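Local coordinates for pseudopodium-enriched atypical kinase 1 (Homo sapiens, PDB 6BHC), which is classed with tyrosine-protein kinases but is a pseudokinase, whose dimerising kinase fold probably serves signalling as a scaffold rather than by efficient phosphate transfer, at residues D120-A126 with S144-T150; L111-I117 with H193-Y197; S165-H169 with M289-P293; A68-Y74 with Y86-K92. The protein carries 1 engineered substitution. One frame throughout, in Å; residues are numbered along the deposited sequence.

Interaction 1. Residues D120-A126 with S144-T150; sequences DCGHFLA and SHVVVIT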
# COMPACT_ATOMS: atom_id res chain seq x y z
N ASP A 120 -20.58 16.35 -19.05
CA ASP A 120 -21.61 17.32 -18.70
C ASP A 120 -22.77 16.59 -18.04
O ASP A 120 -22.99 15.40 -18.28
CB ASP A 120 -22.10 18.10 -19.93
CG ASP A 120 -22.86 17.23 -20.91
OD1 ASP A 120 -24.09 17.13 -20.78
OD2 ASP A 120 -22.22 16.66 -21.82
N CYS A 121 -23.51 17.33 -17.21
CA CYS A 121 -24.68 16.79 -16.52
C CYS A 121 -25.96 17.52 -16.93
O CYS A 121 -26.91 17.61 -16.15
CB CYS A 121 -24.49 16.84 -15.01
SG CYS A 121 -24.17 18.49 -14.33
N GLY A 122 -25.99 18.05 -18.15
CA GLY A 122 -27.17 18.71 -18.65
C GLY A 122 -26.89 19.98 -19.43
O GLY A 122 -25.76 20.50 -19.40
N HIS A 123 -27.90 20.49 -20.12
CA HIS A 123 -27.77 21.71 -20.91
C HIS A 123 -29.16 22.27 -21.18
O HIS A 123 -30.16 21.54 -21.14
CB HIS A 123 -27.03 21.46 -22.22
CG HIS A 123 -27.61 20.35 -23.04
ND1 HIS A 123 -28.75 20.52 -23.81
CD2 HIS A 123 -27.23 19.07 -23.21
CE1 HIS A 123 -29.03 19.38 -24.42
NE2 HIS A 123 -28.13 18.48 -24.07
N PHE A 124 -29.22 23.57 -21.45
CA PHE A 124 -30.48 24.25 -21.70
C PHE A 124 -30.19 25.61 -22.32
O PHE A 124 -29.06 26.08 -22.32
CB PHE A 124 -31.30 24.41 -20.41
CG PHE A 124 -30.58 25.15 -19.32
CD1 PHE A 124 -29.76 24.48 -18.43
CD2 PHE A 124 -30.74 26.52 -19.18
CE1 PHE A 124 -29.10 25.17 -17.42
CE2 PHE A 124 -30.08 27.22 -18.18
CZ PHE A 124 -29.26 26.54 -17.30
N LEU A 125 -31.25 26.22 -22.86
CA LEU A 125 -31.18 27.58 -23.36
C LEU A 125 -31.55 28.56 -22.26
O LEU A 125 -32.36 28.26 -21.38
CB LEU A 125 -32.13 27.77 -24.55
CG LEU A 125 -31.90 26.90 -25.79
CD1 LEU A 125 -33.00 27.12 -26.81
CD2 LEU A 125 -30.54 27.20 -26.40
N ALA A 126 -30.94 29.74 -22.31
CA ALA A 126 -31.19 30.74 -21.28
C ALA A 126 -30.79 32.12 -21.79
O ALA A 126 -29.84 32.25 -22.58
CB ALA A 126 -30.43 30.42 -19.99
N SER A 144 -30.29 34.87 -26.16
CA SER A 144 -30.36 33.50 -25.68
C SER A 144 -29.12 32.73 -26.09
O SER A 144 -28.66 32.83 -27.23
CB SER A 144 -31.61 32.80 -26.23
OG SER A 144 -31.69 31.46 -25.77
N HIS A 145 -28.57 31.96 -25.15
CA HIS A 145 -27.36 31.18 -25.38
C HIS A 145 -27.55 29.77 -24.85
O HIS A 145 -28.40 29.50 -24.00
CB HIS A 145 -26.14 31.83 -24.71
CG HIS A 145 -25.74 33.14 -25.31
ND1 HIS A 145 -24.67 33.26 -26.17
CD2 HIS A 145 -26.27 34.38 -25.18
CE1 HIS A 145 -24.55 34.52 -26.54
NE2 HIS A 145 -25.51 35.22 -25.96
N VAL A 146 -26.73 28.86 -25.37
CA VAL A 146 -26.71 27.48 -24.89
C VAL A 146 -25.87 27.43 -23.63
O VAL A 146 -24.69 27.80 -23.64
CB VAL A 146 -26.17 26.52 -25.96
CG1 VAL A 146 -26.10 25.10 -25.42
CG2 VAL A 146 -27.02 26.58 -27.22
N VAL A 147 -26.47 26.97 -22.53
CA VAL A 147 -25.80 26.87 -21.24
C VAL A 147 -25.60 25.39 -20.92
O VAL A 147 -26.56 24.61 -20.94
CB VAL A 147 -26.60 27.57 -20.13
CG1 VAL A 147 -25.94 27.35 -18.78
CG2 VAL A 147 -26.74 29.05 -20.44
N VAL A 148 -24.36 25.01 -20.64
CA VAL A 148 -24.00 23.64 -20.30
C VAL A 148 -23.49 23.61 -18.87
O VAL A 148 -22.79 24.53 -18.43
CB VAL A 148 -22.94 23.08 -21.28
CG1 VAL A 148 -22.66 21.62 -20.99
CG2 VAL A 148 -23.40 23.27 -22.72
N ILE A 149 -23.86 22.56 -18.14
CA ILE A 149 -23.46 22.38 -16.75
C ILE A 149 -22.49 21.22 -16.68
O ILE A 149 -22.72 20.17 -17.29
CB ILE A 149 -24.68 22.14 -15.83
CG1 ILE A 149 -25.75 23.21 -16.07
CG2 ILE A 149 -24.26 22.12 -14.37
CD1 ILE A 149 -25.25 24.62 -15.83
N THR A 150 -21.39 21.40 -15.94
CA THR A 150 -20.39 20.36 -15.75
C THR A 150 -19.97 20.32 -14.29
O THR A 150 -19.99 21.34 -13.60
CB THR A 150 -19.17 20.58 -16.66
OG1 THR A 150 -18.18 19.58 -16.37
CG2 THR A 150 -18.57 21.96 -16.43

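Interaction 2. Residues L111-I117 with H193-Y197; sequences LAVHFNI and HLKPY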
# COMPACT_ATOMS: atom_id res chain seq x y z
N LEU A 111 -19.94 9.45 -26.47
CA LEU A 111 -18.70 8.83 -26.00
C LEU A 111 -18.85 8.40 -24.55
O LEU A 111 -19.43 9.11 -23.72
CB LEU A 111 -17.53 9.80 -26.12
CG LEU A 111 -17.37 10.55 -27.45
CD1 LEU A 111 -16.24 11.56 -27.35
CD2 LEU A 111 -17.13 9.58 -28.59
N ALA A 112 -18.31 7.22 -24.23
CA ALA A 112 -18.24 6.79 -22.85
C ALA A 112 -17.32 7.72 -22.07
O ALA A 112 -16.41 8.34 -22.62
CB ALA A 112 -17.73 5.35 -22.76
N VAL A 113 -17.58 7.83 -20.76
CA VAL A 113 -16.85 8.79 -19.95
C VAL A 113 -15.36 8.46 -19.94
O VAL A 113 -14.95 7.30 -20.02
CB VAL A 113 -17.41 8.84 -18.51
CG1 VAL A 113 -18.87 9.27 -18.53
CG2 VAL A 113 -17.26 7.49 -17.83
N HIS A 114 -14.54 9.51 -19.87
CA HIS A 114 -13.10 9.35 -19.85
C HIS A 114 -12.51 10.46 -18.98
O HIS A 114 -13.02 11.58 -18.95
CB HIS A 114 -12.50 9.40 -21.25
CG HIS A 114 -11.06 8.99 -21.31
ND1 HIS A 114 -10.02 9.86 -21.07
CD2 HIS A 114 -10.48 7.79 -21.57
CE1 HIS A 114 -8.87 9.23 -21.18
NE2 HIS A 114 -9.12 7.97 -21.49
N PHE A 115 -11.41 10.13 -18.31
CA PHE A 115 -10.79 11.04 -17.35
C PHE A 115 -10.36 12.35 -18.01
O PHE A 115 -10.38 13.41 -17.36
CB PHE A 115 -9.60 10.35 -16.69
CG PHE A 115 -8.97 11.12 -15.57
CD1 PHE A 115 -9.61 11.21 -14.34
CD2 PHE A 115 -7.73 11.71 -15.72
CE1 PHE A 115 -9.03 11.91 -13.29
CE2 PHE A 115 -7.14 12.41 -14.68
CZ PHE A 115 -7.79 12.50 -13.47
N ASN A 116 -9.98 12.31 -19.29
CA ASN A 116 -9.42 13.46 -19.98
C ASN A 116 -10.35 14.03 -21.05
O ASN A 116 -9.90 14.79 -21.91
CB ASN A 116 -8.07 13.09 -20.59
CG ASN A 116 -7.08 12.59 -19.55
OD1 ASN A 116 -6.71 11.42 -19.55
ND2 ASN A 116 -6.67 13.48 -18.65
N ILE A 117 -11.63 13.67 -21.02
CA ILE A 117 -12.61 14.19 -21.96
C ILE A 117 -13.75 14.81 -21.16
O ILE A 117 -14.20 14.24 -20.16
CB ILE A 117 -13.12 13.08 -22.91
CG1 ILE A 117 -11.96 12.52 -23.73
CG2 ILE A 117 -14.21 13.63 -23.83
CD1 ILE A 117 -12.37 11.52 -24.78
N HIS A 193 -8.88 7.51 -26.77
CA HIS A 193 -10.26 7.15 -26.49
C HIS A 193 -11.18 7.40 -27.68
O HIS A 193 -12.22 6.75 -27.79
CB HIS A 193 -10.76 7.93 -25.27
CG HIS A 193 -12.09 7.49 -24.76
ND1 HIS A 193 -12.28 6.30 -24.09
CD2 HIS A 193 -13.31 8.09 -24.80
CE1 HIS A 193 -13.55 6.18 -23.75
NE2 HIS A 193 -14.20 7.25 -24.17
N LEU A 194 -10.81 8.32 -28.57
CA LEU A 194 -11.65 8.65 -29.72
C LEU A 194 -11.50 7.65 -30.86
O LEU A 194 -12.40 7.57 -31.70
CB LEU A 194 -11.33 10.05 -30.23
CG LEU A 194 -11.38 11.21 -29.24
CD1 LEU A 194 -11.08 12.53 -29.95
CD2 LEU A 194 -12.73 11.28 -28.55
N LYS A 195 -10.40 6.91 -30.91
CA LYS A 195 -10.13 6.05 -32.06
C LYS A 195 -11.17 4.96 -32.27
O LYS A 195 -11.60 4.77 -33.42
CB LYS A 195 -8.72 5.47 -31.95
CG LYS A 195 -7.64 6.52 -31.77
CD LYS A 195 -7.67 7.53 -32.90
CE LYS A 195 -6.60 8.61 -32.71
NZ LYS A 195 -6.62 9.61 -33.81
N PRO A 196 -11.60 4.20 -31.26
CA PRO A 196 -12.63 3.17 -31.52
C PRO A 196 -13.96 3.74 -31.97
O PRO A 196 -14.77 3.01 -32.55
CB PRO A 196 -12.75 2.45 -30.17
CG PRO A 196 -11.47 2.74 -29.46
CD PRO A 196 -11.13 4.14 -29.86
N TYR A 197 -14.22 5.03 -31.73
CA TYR A 197 -15.40 5.69 -32.25
C TYR A 197 -15.19 6.27 -33.64
O TYR A 197 -16.15 6.73 -34.26
CB TYR A 197 -15.85 6.81 -31.31
CG TYR A 197 -16.32 6.34 -29.95
CD1 TYR A 197 -17.62 5.88 -29.76
CD2 TYR A 197 -15.47 6.38 -28.85
CE1 TYR A 197 -18.05 5.45 -28.52
CE2 TYR A 197 -15.90 5.95 -27.61
CZ TYR A 197 -17.19 5.49 -27.45
OH TYR A 197 -17.61 5.07 -26.21

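Interaction 3. Residues S165-H169 with M289-P293; sequences SLAQH and MLHLP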
# COMPACT_ATOMS: atom_id res chain seq x y z
N SER A 165 3.82 30.81 -17.83
CA SER A 165 4.95 30.00 -17.42
C SER A 165 6.20 30.27 -18.25
O SER A 165 7.08 29.41 -18.35
CB SER A 165 4.60 28.51 -17.48
OG SER A 165 3.53 28.20 -16.61
N LEU A 166 6.30 31.46 -18.86
CA LEU A 166 7.49 31.76 -19.66
C LEU A 166 8.72 31.91 -18.78
O LEU A 166 9.79 31.39 -19.12
CB LEU A 166 7.26 33.03 -20.49
CG LEU A 166 8.43 33.47 -21.37
CD1 LEU A 166 8.84 32.36 -22.33
CD2 LEU A 166 8.09 34.75 -22.11
N ALA A 167 8.59 32.60 -17.65
CA ALA A 167 9.74 32.80 -16.77
C ALA A 167 10.15 31.50 -16.09
O ALA A 167 11.35 31.24 -15.90
CB ALA A 167 9.43 33.87 -15.73
N GLN A 168 9.18 30.66 -15.72
CA GLN A 168 9.51 29.39 -15.09
C GLN A 168 10.17 28.43 -16.06
O GLN A 168 11.00 27.60 -15.65
CB GLN A 168 8.25 28.75 -14.49
CG GLN A 168 7.82 29.37 -13.17
CD GLN A 168 8.83 29.14 -12.06
OE1 GLN A 168 9.27 28.01 -11.82
NE2 GLN A 168 9.21 30.22 -11.38
N HIS A 169 9.83 28.51 -17.35
CA HIS A 169 10.51 27.69 -18.34
C HIS A 169 11.97 28.07 -18.46
O HIS A 169 12.84 27.21 -18.61
CB HIS A 169 9.80 27.81 -19.69
CG HIS A 169 10.25 26.80 -20.71
ND1 HIS A 169 9.75 26.77 -21.99
CD2 HIS A 169 11.15 25.79 -20.62
CE1 HIS A 169 10.33 25.78 -22.66
NE2 HIS A 169 11.18 25.17 -21.85
N MET A 289 3.47 24.61 -26.56
CA MET A 289 3.66 24.39 -25.13
C MET A 289 5.09 24.66 -24.69
O MET A 289 5.32 24.95 -23.51
CB MET A 289 3.26 22.96 -24.76
CG MET A 289 1.77 22.69 -24.93
SD MET A 289 1.29 21.06 -24.34
CE MET A 289 1.60 21.22 -22.59
N LEU A 290 6.06 24.57 -25.60
CA LEU A 290 7.44 24.93 -25.31
C LEU A 290 7.73 26.39 -25.62
O LEU A 290 8.90 26.75 -25.83
CB LEU A 290 8.39 24.01 -26.08
CG LEU A 290 8.30 22.54 -25.69
CD1 LEU A 290 9.24 21.70 -26.54
CD2 LEU A 290 8.60 22.36 -24.21
N HIS A 291 6.70 27.23 -25.66
CA HIS A 291 6.84 28.67 -25.89
C HIS A 291 7.50 28.97 -27.23
O HIS A 291 8.24 29.95 -27.37
CB HIS A 291 7.60 29.34 -24.74
CG HIS A 291 6.91 29.22 -23.42
ND1 HIS A 291 7.28 28.30 -22.47
CD2 HIS A 291 5.85 29.89 -22.91
CE1 HIS A 291 6.49 28.42 -21.42
NE2 HIS A 291 5.61 29.38 -21.66
N LEU A 292 7.23 28.14 -28.23
CA LEU A 292 7.67 28.37 -29.59
C LEU A 292 6.47 28.63 -30.48
O LEU A 292 5.36 28.15 -30.20
CB LEU A 292 8.46 27.17 -30.13
CG LEU A 292 9.66 26.72 -29.29
CD1 LEU A 292 10.24 25.43 -29.85
CD2 LEU A 292 10.71 27.82 -29.24
N PRO A 293 6.63 29.38 -31.57
CA PRO A 293 5.50 29.61 -32.47
C PRO A 293 5.13 28.34 -33.22
O PRO A 293 5.88 27.36 -33.26
CB PRO A 293 6.02 30.69 -33.43
CG PRO A 293 7.50 30.54 -33.40
CD PRO A 293 7.84 30.10 -32.00

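Interaction 4. Residues A68-Y74 with Y86-K92; sequences AGDAVYY and YAVKICK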
# COMPACT_ATOMS: atom_id res chain seq x y z
N ALA A 68 -12.43 29.51 -22.31
CA ALA A 68 -11.97 28.54 -23.30
C ALA A 68 -12.27 29.05 -24.71
O ALA A 68 -12.83 30.12 -24.91
CB ALA A 68 -12.62 27.18 -23.05
N GLY A 69 -11.87 28.25 -25.70
CA GLY A 69 -12.07 28.62 -27.09
C GLY A 69 -13.51 28.56 -27.56
O GLY A 69 -13.81 29.12 -28.62
N ASP A 70 -14.40 27.91 -26.81
CA ASP A 70 -15.78 27.76 -27.22
C ASP A 70 -16.79 28.35 -26.25
O ASP A 70 -17.98 28.44 -26.59
CB ASP A 70 -16.12 26.28 -27.44
CG ASP A 70 -15.97 25.45 -26.17
OD1 ASP A 70 -15.25 25.89 -25.26
OD2 ASP A 70 -16.58 24.36 -26.09
N ALA A 71 -16.37 28.75 -25.05
CA ALA A 71 -17.33 29.17 -24.04
C ALA A 71 -16.61 29.91 -22.93
O ALA A 71 -15.38 29.99 -22.89
CB ALA A 71 -18.09 27.96 -23.47
N VAL A 72 -17.41 30.46 -22.02
CA VAL A 72 -16.93 31.07 -20.78
C VAL A 72 -17.49 30.26 -19.62
O VAL A 72 -18.59 29.70 -19.70
CB VAL A 72 -17.32 32.56 -20.68
CG1 VAL A 72 -18.83 32.72 -20.53
CG2 VAL A 72 -16.58 33.24 -19.56
N TYR A 73 -16.71 30.16 -18.54
CA TYR A 73 -17.05 29.32 -17.40
C TYR A 73 -17.24 30.16 -16.15
O TYR A 73 -16.48 31.10 -15.90
CB TYR A 73 -15.97 28.27 -17.15
CG TYR A 73 -15.94 27.15 -18.16
CD1 TYR A 73 -16.73 26.01 -17.99
CD2 TYR A 73 -15.12 27.22 -19.28
CE1 TYR A 73 -16.69 24.98 -18.91
CE2 TYR A 73 -15.09 26.20 -20.21
CZ TYR A 73 -15.87 25.08 -20.02
OH TYR A 73 -15.84 24.06 -20.93
N TYR A 74 -18.24 29.79 -15.35
CA TYR A 74 -18.50 30.43 -14.07
C TYR A 74 -18.81 29.36 -13.03
O TYR A 74 -19.63 28.48 -13.28
CB TYR A 74 -19.67 31.41 -14.16
CG TYR A 74 -19.39 32.66 -14.96
CD1 TYR A 74 -19.62 32.70 -16.33
CD2 TYR A 74 -18.92 33.81 -14.35
CE1 TYR A 74 -19.37 33.84 -17.07
CE2 TYR A 74 -18.67 34.96 -15.07
CZ TYR A 74 -18.89 34.97 -16.43
OH TYR A 74 -18.65 36.11 -17.16
N TYR A 86 -20.14 22.93 -9.20
CA TYR A 86 -20.76 23.02 -10.51
C TYR A 86 -20.17 24.20 -11.25
O TYR A 86 -19.85 25.23 -10.64
CB TYR A 86 -22.28 23.18 -10.41
CG TYR A 86 -23.01 21.93 -9.95
CD1 TYR A 86 -23.36 20.93 -10.86
CD2 TYR A 86 -23.37 21.76 -8.62
CE1 TYR A 86 -24.03 19.80 -10.44
CE2 TYR A 86 -24.05 20.63 -8.20
CZ TYR A 86 -24.37 19.65 -9.12
OH TYR A 86 -25.05 18.53 -8.70
N ALA A 87 -20.02 24.05 -12.56
CA ALA A 87 -19.54 25.11 -13.43
C ALA A 87 -20.56 25.35 -14.53
O ALA A 87 -21.08 24.40 -15.12
CB ALA A 87 -18.18 24.76 -14.04
N VAL A 88 -20.86 26.62 -14.79
CA VAL A 88 -21.80 27.02 -15.83
C VAL A 88 -21.00 27.35 -17.09
O VAL A 88 -20.16 28.26 -17.08
CB VAL A 88 -22.66 28.21 -15.39
CG1 VAL A 88 -23.42 28.78 -16.57
CG2 VAL A 88 -23.61 27.79 -14.28
N LYS A 89 -21.25 26.61 -18.16
CA LYS A 89 -20.55 26.78 -19.43
C LYS A 89 -21.49 27.49 -20.40
O LYS A 89 -22.49 26.92 -20.84
CB LYS A 89 -20.09 25.43 -19.97
CG LYS A 89 -19.34 25.51 -21.29
CD LYS A 89 -18.99 24.13 -21.81
CE LYS A 89 -18.25 24.21 -23.14
NZ LYS A 89 -17.86 22.87 -23.66
N ILE A 90 -21.16 28.74 -20.74
CA ILE A 90 -21.97 29.56 -21.63
C ILE A 90 -21.28 29.58 -22.99
O ILE A 90 -20.26 30.25 -23.17
CB ILE A 90 -22.16 30.98 -21.08
CG1 ILE A 90 -22.60 30.93 -19.62
CG2 ILE A 90 -23.18 31.74 -21.91
CD1 ILE A 90 -22.72 32.30 -18.98
N CYS A 91 -21.85 28.86 -23.95
CA CYS A 91 -21.21 28.65 -25.24
C CYS A 91 -21.32 29.90 -26.12
O CYS A 91 -22.20 30.75 -25.94
CB CYS A 91 -21.82 27.44 -25.94
SG CYS A 91 -21.72 25.92 -24.96
N LYS A 92 -20.42 30.00 -27.10
CA LYS A 92 -20.36 31.19 -27.93
C LYS A 92 -21.36 31.14 -29.08
O LYS A 92 -21.78 32.20 -29.58
CB LYS A 92 -18.94 31.38 -28.47
CG LYS A 92 -17.89 31.61 -27.39
CD LYS A 92 -16.50 31.79 -27.99
CE LYS A 92 -15.47 32.06 -26.91
NZ LYS A 92 -14.09 32.20 -27.48

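Interaction 1. Residues D120-A126 with S144-T150
Two antiparallel strands of the kinase N-lobe sheet, corresponding to beta4 and beta5, run side by side here, their short axes 4.7 Å apart at closest approach. At Asp120, CB packs against Val148 CG1 (3.7 Å) and the carboxylate forms a salt bridge with Arg108. Cys121 N then donates to Ile149 O (2.9 Å), while its SG lies 3.6 Å from Ile149 CG2. Gly122 accepts from Ile149 N through its O (3.1 Å); its phi of 139° would jam a CB against the preceding carbonyl. His123 forms a non-hydrogen-bonded pair with Val148, and its CA makes a CA-H...O contact with Val147 O at 3.1 Å. Phe124 is doubly bonded to Val147: Phe124 N to Val147 O at 2.9 Å, Val147 N to Phe124 O at 2.7 Å. Its ring receives Val147 CB over one face, a CH-pi contact of 4.2 Å to the centroid, and touches Ile149 beside Phe57 of strand 57-59. Leu125 points to the same sheet face as His123, setting CD2 3.7 Å from Val146 CG2. Ala126 ends the segment with another hydrogen-bonded pair: Ala126 N donates to His145 O (3.1 Å), His145 N returns to Ala126 O (2.9 Å), and Ala126 CB rests 4.0 Å from Val147 CG2.

Interaction 2. Residues L111-I117 with H193-Y197
Leu111 lays its CD2 methyl over the face of the Tyr197 ring, 3.7 Å from the centroid in a CH-pi contact, and turns CD1 to Leu194 CD2 at 3.7 Å. The tyrosine hydroxyl reaches back to the backbone: Ala112 N donates to Tyr197 OH (3.0 Å). Ala112 is held at its carbonyl too, with His193 NE2 donating to Ala112 O (2.9 Å). The His193 ring is flanked by His114, whose CB sits over its face 3.9 Å from the centroid, and is touched by Ile117, with CD1 3.6 Å from His193 CD2. His114 opens a type I turn to Ile117, and its ND1 accepts from Asn116 N (3.0 Å), so the imidazole is held by its own loop. Asn116 ND2 bonds Leu238 O. The sequence His114-Phe115-Asn116 matches the HxN motif of the alphaC-beta4 loop, which in protein kinases docks on the end of helix alphaE, here residues 173-194.

Interaction 3. Residues S165-H169 with M289-P293
A Schellman motif ends helix 277-289, the counterpart of kinase alphaF in the C-lobe, and its C-prime residue, His291, carries this contact. Leu292 N returns to Tyr287 O and His291 N to Glu288 O, while the positive phi of His291 (60°) turns the chain so that its side chain points to the start of helix 166-171. There the imidazole lies against the first turn: Leu166 CA stands over one face of the His291 ring, 4.0 Å from its centroid, and His291 CE1 comes within 3.3 Å of Ser165 O, which also accepts the helical bond from His169 N (3.1 Å). One turn on, His169 meets the same ring rim to rim, His169 ND1 and His291 ND1 being hydrogen-bonded at 2.9 Å. His169 CE1 also approaches Leu290 O (3.6 Å). Tyr176 of helix 173-194 meets both imidazoles with its ring. Each histidine has a further partner at its other nitrogen: His291 NE2 bonds Val162 O, and His169 NE2 bonds Glu177. A hydrogen bond between two ND1 atoms requires one of them to carry a proton and the other to offer a lone pair, so the two rings must have complementary protonation at this position.

Interaction 4. Residues A68-Y74 with Y86-K92
Residues 86-91 belong to strand 85-91, which holds the beta3 position of the kinase N-lobe and pairs antiparallel with the beta2 counterpart that follows the glycine-rich-loop region. Tyr86 lies at the margin, but Ala87 brings its CA within 3.4 Å of Tyr74 O in a CA-H...O contact. Val88 and Tyr74 then form a hydrogen-bonded pair, Val88 N to Tyr74 O at 2.7 Å and Tyr74 N to Val88 O at 3.0 Å. Lys89, in the position of the kinase beta3 lysine, extends its all-trans side chain along Ala71 and Tyr73, with CG 3.5 Å from Ala71 CB and CD 3.3 Å from Tyr73 OH. Its NZ makes a salt bridge with Asp70 OD2 (3.1 Å) and also bonds Gln118, which bonds Tyr73 OH too. Ile90 repeats the two-bond pattern with Val72: Ile90 N to Val72 O is 2.9 Å, Val72 N to Ile90 O 3.1 Å. Cys91 sits opposite Ala71, CA to CA 4.1 Å. Lys92 closes the segment, N donating to Asp70 O (2.9 Å), with a weak bond from Lys92 NZ to Gly69 O (3.3 Å). Strand 143-150 flanks strand 85-91 on its other edge, Tyr74 and Val88 pack on strand 57-59, and Tyr73 touches Leu210 of strand 209-212.

In the fold
From the N terminus, interaction 4 closes first, a short hairpin pairing strands 71-78 and 85-91. After helix 104-109, residues 111-117 open interaction 2, and interaction 1 (120-126 with 144-150) opens and closes inside that loop. Residues 165-169 begin interaction 3 before 193-197 complete interaction 2, so these two cross; 289-293 closes the last and longest loop. Interactions 1 and 4 touch, their centres about 9 Å apart, because strands 85-91 and 143-150 are neighbours in one N-lobe sheet. Interaction 2 fastens the segment leading into that sheet to the end of helix 173-194, while interaction 3, on the opposite side of the chain's centre, joins C-lobe helices.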